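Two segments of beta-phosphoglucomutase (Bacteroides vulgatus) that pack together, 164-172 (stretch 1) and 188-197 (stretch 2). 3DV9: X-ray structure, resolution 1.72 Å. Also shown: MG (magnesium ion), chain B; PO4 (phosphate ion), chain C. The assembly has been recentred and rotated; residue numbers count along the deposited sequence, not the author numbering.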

# COMPACT_ATOMS: atom_id res chain seq x y z
N GLY A 164 11.82 0.18 2.50
CA GLY A 164 10.37 0.30 2.33
C GLY A 164 9.89 1.49 1.50
O GLY A 164 10.67 2.28 0.99
N LYS A 165 8.58 1.60 1.33
CA LYS A 165 8.00 2.76 0.67
C LYS A 165 8.61 4.03 1.29
O LYS A 165 8.80 4.07 2.51
N PRO A 166 8.94 5.06 0.46
CA PRO A 166 8.59 5.18 -0.95
C PRO A 166 9.62 4.54 -1.91
O PRO A 166 9.52 4.72 -3.10
N ASN A 167 10.59 3.81 -1.38
CA ASN A 167 11.51 3.06 -2.26
C ASN A 167 10.64 2.05 -3.05
O ASN A 167 9.69 1.48 -2.46
N PRO A 168 10.91 1.88 -4.37
CA PRO A 168 10.13 0.90 -5.16
C PRO A 168 10.39 -0.56 -4.77
O PRO A 168 9.66 -1.40 -5.23
N GLU A 169 11.41 -0.82 -3.92
CA GLU A 169 11.80 -2.20 -3.54
C GLU A 169 10.66 -3.19 -3.24
O GLU A 169 10.66 -4.27 -3.79
N PRO A 170 9.71 -2.82 -2.36
CA PRO A 170 8.62 -3.77 -2.05
C PRO A 170 7.87 -4.25 -3.33
O PRO A 170 7.51 -5.45 -3.46
N TYR A 171 7.56 -3.31 -4.22
CA TYR A 171 6.84 -3.65 -5.46
C TYR A 171 7.72 -4.39 -6.45
O TYR A 171 7.28 -5.32 -7.10
N LEU A 172 8.98 -3.98 -6.58
CA LEU A 172 9.92 -4.74 -7.41
C LEU A 172 10.05 -6.18 -6.93
O LEU A 172 10.17 -7.14 -7.75
N ILE A 188 -2.34 -1.30 -6.19
CA ILE A 188 -3.52 -0.65 -5.53
C ILE A 188 -3.03 -0.08 -4.20
O ILE A 188 -2.72 -0.82 -3.26
N GLU A 189 -2.99 1.26 -4.13
CA GLU A 189 -2.38 1.98 -3.02
C GLU A 189 -3.32 3.05 -2.45
O GLU A 189 -4.16 3.60 -3.19
N ASN A 190 -3.12 3.41 -1.17
CA ASN A 190 -3.98 4.46 -0.57
C ASN A 190 -3.18 5.61 0.04
O ASN A 190 -3.80 6.54 0.55
N ALA A 191 -1.85 5.54 -0.00
CA ALA A 191 -1.02 6.55 0.68
C ALA A 191 0.00 7.17 -0.28
O ALA A 191 0.42 6.52 -1.21
N PRO A 192 0.40 8.43 -0.03
CA PRO A 192 1.28 9.08 -0.99
C PRO A 192 2.60 8.32 -1.14
O PRO A 192 3.09 8.18 -2.25
N LEU A 193 3.21 7.86 -0.06
CA LEU A 193 4.53 7.19 -0.21
C LEU A 193 4.41 5.82 -0.91
O LEU A 193 5.31 5.41 -1.63
N GLY A 194 3.25 5.18 -0.73
CA GLY A 194 2.90 3.92 -1.43
C GLY A 194 2.73 4.15 -2.94
O GLY A 194 3.27 3.40 -3.75
N VAL A 195 1.99 5.21 -3.29
CA VAL A 195 1.80 5.59 -4.68
C VAL A 195 3.18 5.87 -5.29
O VAL A 195 3.49 5.41 -6.37
N GLN A 196 4.00 6.63 -4.56
CA GLN A 196 5.34 6.99 -5.06
C GLN A 196 6.16 5.73 -5.39
O GLN A 196 6.86 5.68 -6.43
N ALA A 197 6.10 4.74 -4.49
CA ALA A 197 6.83 3.45 -4.66
C ALA A 197 6.34 2.70 -5.90
O ALA A 197 7.17 2.19 -6.68

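Stretch 1 is a loop that runs into a helix. It packs against the strand end and helix of stretch 2, and together they bury 437 Å². Gly164 makes no contact across the interface, but its O accepts a backbone hydrogen bond from Asn167 N at 2.8 Å.

Lys165 points toward stretch 2. Its chi1 is m and the other three angles are t, so the chain is nearly extended. Lys165 CG lies 3.8 Å from Ala197 CB, and Lys165 CD passes 4.0 Å from Gly194 CA. The extension carries the amine to Glu189, where Lys165 NZ donates to Glu189 OE2 at 2.9 Å in a salt bridge. The same Lys165 NZ also donates to O3 of the phosphate ion at 3.0 Å. Gly194 has no side chain, and a CB there would clash with Glu189 OE1.

Pro166 follows a cis peptide bond, and its CB points sideways. It still packs closely. Pro166 CB is 3.8 Å from Leu193 CD2, with Leu193 in the m, t rotamer. The backbone joins in through weak CA-H...O contacts: Pro166 CA lies 3.4 Å from Leu193 O, and Ala197 CA lies 3.4 Å from Pro166 O. Gln196, with chi1 and chi2 both t, also points toward stretch 1 and rests against the proline.

Asn167 points away, with chi1 t. Asn167 OD1 accepts from Glu169 N at 2.9 Å, a capping bond at the turn into the helix. Its backbone faces the other way, and Asn167 O is 3.4 Å from Ala197 CB. Pro168 points sideways. Pro168 CA approaches Ala197 O at 3.6 Å in another weak CA-H...O contact. Pro168 CA and Ala197 CA are 4.2 Å apart, and Ala197 CB packs against Asn167 O, Lys165 CG and Tyr171 CD2.

Glu169 points away and makes no contact with stretch 2. Pro170 points toward it but stays out of contact. Tyr171, with chi1 m, points in and reaches Glu189. Tyr171 OH donates to Glu189 OE2 at 2.6 Å, so this one oxygen accepts from both the tyrosine and the lysine. Ala197 CB sits at the ring edge, 3.9 Å from Tyr171 CD2. Leu172 is exposed and makes no contact.

Glu189 points toward stretch 1, with chi1 between wells at -95° and chi2 m. Glu189 OE1 accepts from Asn190 N at 3.1 Å and from water 1 at 2.6 Å. That water binds the magnesium ion, as do Asn190 OD1 at 2.3 Å from MG, phosphate O2 and water 2. Both Lys165 and Glu189 thus link the interface to the bound ions.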

# COMPACT_ATOMS: atom_id res chain seq x y z
CB LYS A 165 6.47 2.66 0.80
CG LYS A 165 5.90 1.40 0.08
CD LYS A 165 4.52 0.98 0.72
CE LYS A 165 4.14 -0.43 0.28
NZ LYS A 165 2.72 -0.80 0.60
CB PRO A 166 8.57 6.70 -1.15
CG PRO A 166 9.69 7.18 -0.26
CD PRO A 166 9.67 6.26 0.94
CB ASN A 167 12.55 2.33 -1.42
CG ASN A 167 13.73 1.79 -2.26
OD1 ASN A 167 13.54 0.94 -3.14
ND2 ASN A 167 14.97 2.24 -1.94
CB PRO A 168 10.62 1.14 -6.60
CG PRO A 168 11.93 1.73 -6.46
CD PRO A 168 11.85 2.62 -5.24
CB GLU A 169 12.89 -2.22 -2.43
CG GLU A 169 13.47 -3.61 -2.11
CD GLU A 169 14.26 -4.21 -3.27
OE1 GLU A 169 14.53 -3.49 -4.26
OE2 GLU A 169 14.59 -5.41 -3.20
CB PRO A 170 7.68 -2.94 -1.13
CG PRO A 170 8.52 -1.91 -0.57
CD PRO A 170 9.58 -1.57 -1.57
CB TYR A 171 6.18 -2.40 -6.07
CG TYR A 171 5.02 -1.99 -5.23
CD1 TYR A 171 3.91 -2.83 -5.09
CD2 TYR A 171 5.03 -0.79 -4.50
CE1 TYR A 171 2.83 -2.50 -4.26
CE2 TYR A 171 3.90 -0.43 -3.67
CZ TYR A 171 2.84 -1.30 -3.56
OH TYR A 171 1.78 -1.03 -2.76
CB LEU A 172 11.28 -4.03 -7.43
CG LEU A 172 11.33 -2.65 -8.11
CD1 LEU A 172 12.65 -1.91 -7.80
CD2 LEU A 172 11.00 -2.71 -9.60
CB ILE A 188 -4.66 -1.67 -5.30
CG1 ILE A 188 -4.94 -2.50 -6.56
CG2 ILE A 188 -5.93 -0.92 -4.79
CD1 ILE A 188 -5.32 -1.62 -7.78
CB GLU A 189 -1.06 2.60 -3.48
CG GLU A 189 0.09 1.67 -3.14
CD GLU A 189 0.47 1.70 -1.61
OE1 GLU A 189 -0.23 2.36 -0.78
OE2 GLU A 189 1.48 1.05 -1.23
CB ASN A 190 -4.87 3.86 0.53
CG ASN A 190 -4.05 3.40 1.74
OD1 ASN A 190 -3.05 2.72 1.58
ND2 ASN A 190 -4.41 3.86 2.91
CB ALA A 191 -0.30 5.91 1.83
CB PRO A 192 1.54 10.47 -0.38
CG PRO A 192 1.12 10.37 1.03
CD PRO A 192 -0.00 9.34 1.05
CB LEU A 193 5.21 7.00 1.14
CG LEU A 193 5.59 8.29 1.88
CD1 LEU A 193 6.08 7.95 3.26
CD2 LEU A 193 6.60 9.11 1.10
CB VAL A 195 0.87 6.80 -4.83
CG1 VAL A 195 0.85 7.26 -6.27
CG2 VAL A 195 -0.57 6.38 -4.39
CB GLN A 196 6.06 7.84 -4.01
CG GLN A 196 7.36 8.39 -4.54
CD GLN A 196 8.06 9.29 -3.54
OE1 GLN A 196 7.44 9.87 -2.64
NE2 GLN A 196 9.37 9.39 -3.69
CB ALA A 197 6.66 2.57 -3.42
MG MG B . -1.60 1.79 3.07
P PO4 C . 0.88 -0.28 4.38
O1 PO4 C . 0.31 -1.66 4.12
O2 PO4 C . -0.15 0.79 4.15
O3 PO4 C . 2.09 -0.02 3.48
O4 PO4 C . 1.39 -0.15 5.81
O HOH W 1 0.22 2.63 1.76
O HOH W 2 0.21 1.17 3.95